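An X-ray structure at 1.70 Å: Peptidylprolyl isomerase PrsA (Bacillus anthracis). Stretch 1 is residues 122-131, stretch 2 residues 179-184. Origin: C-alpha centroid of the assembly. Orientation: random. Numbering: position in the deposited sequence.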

# COMPACT_ATOMS: atom_id res chain seq x y z
N GLU A 122 -27.91 36.33 -6.56
CA GLU A 122 -27.22 37.63 -6.38
C GLU A 122 -26.36 37.93 -7.61
O GLU A 122 -26.31 39.10 -8.02
CB GLU A 122 -26.38 37.64 -5.10
CG GLU A 122 -25.71 38.98 -4.86
CD GLU A 122 -25.05 39.16 -3.50
OE1 GLU A 122 -25.35 38.37 -2.57
OE2 GLU A 122 -24.23 40.10 -3.37
N ALA A 123 -25.73 36.90 -8.18
CA ALA A 123 -24.89 37.09 -9.40
C ALA A 123 -25.79 37.47 -10.58
O ALA A 123 -25.41 38.35 -11.34
CB ALA A 123 -24.09 35.85 -9.70
N LYS A 124 -26.96 36.84 -10.69
CA LYS A 124 -27.89 37.20 -11.79
C LYS A 124 -28.38 38.64 -11.61
O LYS A 124 -28.48 39.35 -12.62
CB LYS A 124 -29.08 36.24 -11.82
CG LYS A 124 -28.77 34.82 -12.28
CD LYS A 124 -29.99 33.93 -12.30
CE LYS A 124 -29.69 32.53 -12.78
NZ LYS A 124 -30.89 31.66 -12.73
N GLU A 125 -28.64 39.05 -10.37
CA GLU A 125 -29.15 40.43 -10.14
C GLU A 125 -28.00 41.41 -10.42
O GLU A 125 -28.29 42.48 -10.99
CB GLU A 125 -29.80 40.53 -8.76
CG GLU A 125 -31.12 39.78 -8.68
CD GLU A 125 -32.19 40.24 -9.67
OE1 GLU A 125 -32.84 39.38 -10.28
OE2 GLU A 125 -32.37 41.46 -9.81
N ILE A 126 -26.76 41.03 -10.13
CA ILE A 126 -25.61 41.93 -10.46
C ILE A 126 -25.53 42.08 -11.98
O ILE A 126 -25.35 43.21 -12.44
CB ILE A 126 -24.30 41.43 -9.83
CG1 ILE A 126 -24.31 41.78 -8.34
CG2 ILE A 126 -23.08 42.00 -10.53
CD1 ILE A 126 -23.21 41.18 -7.55
N LYS A 127 -25.66 40.97 -12.72
CA LYS A 127 -25.60 41.02 -14.20
C LYS A 127 -26.70 41.95 -14.74
O LYS A 127 -26.40 42.77 -15.62
CB LYS A 127 -25.77 39.60 -14.77
CG LYS A 127 -25.71 39.50 -16.29
CD LYS A 127 -24.45 40.08 -16.89
CE LYS A 127 -24.17 39.63 -18.31
NZ LYS A 127 -25.27 39.97 -19.23
N LYS A 128 -27.90 41.83 -14.21
CA LYS A 128 -29.04 42.68 -14.63
C LYS A 128 -28.69 44.17 -14.47
O LYS A 128 -28.95 44.95 -15.42
CB LYS A 128 -30.30 42.30 -13.86
CG LYS A 128 -31.01 41.05 -14.36
CD LYS A 128 -32.31 40.78 -13.64
CE LYS A 128 -33.05 39.57 -14.18
NZ LYS A 128 -32.26 38.33 -14.02
N LYS A 129 -28.04 44.53 -13.36
CA LYS A 129 -27.67 45.95 -13.08
C LYS A 129 -26.60 46.41 -14.07
O LYS A 129 -26.73 47.51 -14.65
CB LYS A 129 -27.21 46.11 -11.63
CG LYS A 129 -28.32 46.10 -10.58
CD LYS A 129 -27.77 46.10 -9.18
CE LYS A 129 -28.84 46.04 -8.12
NZ LYS A 129 -28.23 45.93 -6.77
N LEU A 130 -25.56 45.60 -14.26
CA LEU A 130 -24.50 45.98 -15.22
C LEU A 130 -25.08 46.13 -16.64
O LEU A 130 -24.61 47.02 -17.36
CB LEU A 130 -23.42 44.90 -15.21
CG LEU A 130 -22.68 44.76 -13.89
CD1 LEU A 130 -21.87 43.47 -13.85
CD2 LEU A 130 -21.79 45.96 -13.65
N ASP A 131 -26.07 45.32 -17.01
CA ASP A 131 -26.63 45.39 -18.38
C ASP A 131 -27.35 46.73 -18.60
O ASP A 131 -27.47 47.12 -19.78
CB ASP A 131 -27.49 44.17 -18.68
CG ASP A 131 -26.68 42.91 -18.98
OD1 ASP A 131 -25.45 43.02 -19.18
OD2 ASP A 131 -27.29 41.84 -19.04
N GLN A 179 -16.83 42.76 -22.93
CA GLN A 179 -18.03 41.92 -22.72
C GLN A 179 -18.08 41.43 -21.27
O GLN A 179 -17.01 41.19 -20.68
CB GLN A 179 -18.02 40.75 -23.70
CG GLN A 179 -19.24 39.86 -23.60
CD GLN A 179 -19.21 38.71 -24.58
OE1 GLN A 179 -18.23 38.50 -25.32
NE2 GLN A 179 -20.30 37.95 -24.59
N ILE A 180 -19.30 41.35 -20.74
CA ILE A 180 -19.53 40.86 -19.36
C ILE A 180 -20.16 39.47 -19.44
O ILE A 180 -21.13 39.27 -20.21
CB ILE A 180 -20.38 41.88 -18.59
CG1 ILE A 180 -19.68 43.25 -18.56
CG2 ILE A 180 -20.69 41.38 -17.19
CD1 ILE A 180 -20.56 44.38 -18.05
N SER A 181 -19.66 38.55 -18.63
CA SER A 181 -20.18 37.17 -18.62
C SER A 181 -21.48 37.06 -17.84
O SER A 181 -21.78 37.95 -17.01
CB SER A 181 -19.21 36.24 -17.98
OG SER A 181 -19.18 36.43 -16.57
N ASP A 182 -22.21 35.98 -18.12
CA ASP A 182 -23.29 35.55 -17.21
C ASP A 182 -22.57 34.96 -16.01
O ASP A 182 -21.33 34.83 -16.02
CB ASP A 182 -24.23 34.58 -17.93
CG ASP A 182 -25.24 35.33 -18.77
OD1 ASP A 182 -25.82 36.31 -18.24
OD2 ASP A 182 -25.39 34.96 -19.92
N PRO A 183 -23.28 34.59 -14.92
CA PRO A 183 -22.63 34.01 -13.75
C PRO A 183 -21.86 32.74 -14.11
O PRO A 183 -22.39 31.89 -14.83
CB PRO A 183 -23.80 33.69 -12.81
CG PRO A 183 -24.86 34.71 -13.23
CD PRO A 183 -24.73 34.73 -14.74
N VAL A 184 -20.62 32.71 -13.65
CA VAL A 184 -19.69 31.58 -13.87
C VAL A 184 -19.43 30.91 -12.54
O VAL A 184 -18.83 31.55 -11.65
CB VAL A 184 -18.37 32.07 -14.50
CG1 VAL A 184 -17.39 30.93 -14.67
CG2 VAL A 184 -18.64 32.79 -15.81
O HOH W 1 -23.71 39.98 -21.64

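Packing of an irregular segment, residues 179-184, against one side of helical residues in stretch 122-131 of the peptidylprolyl isomerase PrsA. The helical repeat, with i to i+4 backbone hydrogen bonds, puts Ala123, Lys127 and Leu130 on the same side, and there their CA-to-CB bonds point toward the segment; Ile126 is out of reach. The contact is small, 339 Å² summed over both sides, and no direct hydrogen bond crosses it. Gln179, extended and exposed, stays clear of the helix. Ile180 makes the first apolar contact: its CA-to-CB bond points toward the helix, and with chi1 m and chi2 t its CD1 lies 4.1 Å from CB of buried Leu130. Ile180 CG2 lies 4.0 Å from Lys127 CD and 4.1 Å from Leu130 CD1, so the branched side chain covers both a leucine and the aliphatic part of a lysine. The carbonyl of Ile180 is reached through solvent: water 1 donates to Ile180 O (3.0 Å) and accepts from Lys127 NZ (2.9 Å), forming a bridge between the stretches. The CA-to-CB bond of Ser181 points away from the helix, and Ser181 OG donates to Asp182 O (2.7 Å), a bond within the segment. What Ser181 offers the helix is its carbonyl: Ser181 O sits 3.2 Å from Lys127 CE, a carbon rather than the ammonium nitrogen, and is buried by the contact without a hydrogen-bonding partner. Asp182 starts sideways, but its carboxylate comes nearer the helix, where Asp182 OD1 forms a long salt bridge of 3.8 Å with Lys127 NZ. The shorter contact of that nitrogen is within its own stretch, four residues on, where Lys127 NZ donates to Asp131 OD2 at 2.8 Å in a salt bridge and, weakly, to Asp131 OD1 at 3.1 Å. Lys127 thus serves two roles, its chain bent by p values at chi2 and chi4: methylene carbons lie along the segment while the charge is shared between two aspartates and the water. Pro183 closes the contact where the backbones come closest, Pro183 CA lying 5.8 Å from Ala123 CA. Its CA-to-CB bond points toward the helix, and Pro183 CG lies 3.8 Å from Ala123 CB. The small methyl of Ala123 suits this close approach, while Lys124 contributes its backbone N, 3.9 Å from Pro183 CG, and its CG, 4.0 Å from the same atom, as its extended chain leads away. The CA-to-CB bond of Val184 then points away from the helix, and the contact ends.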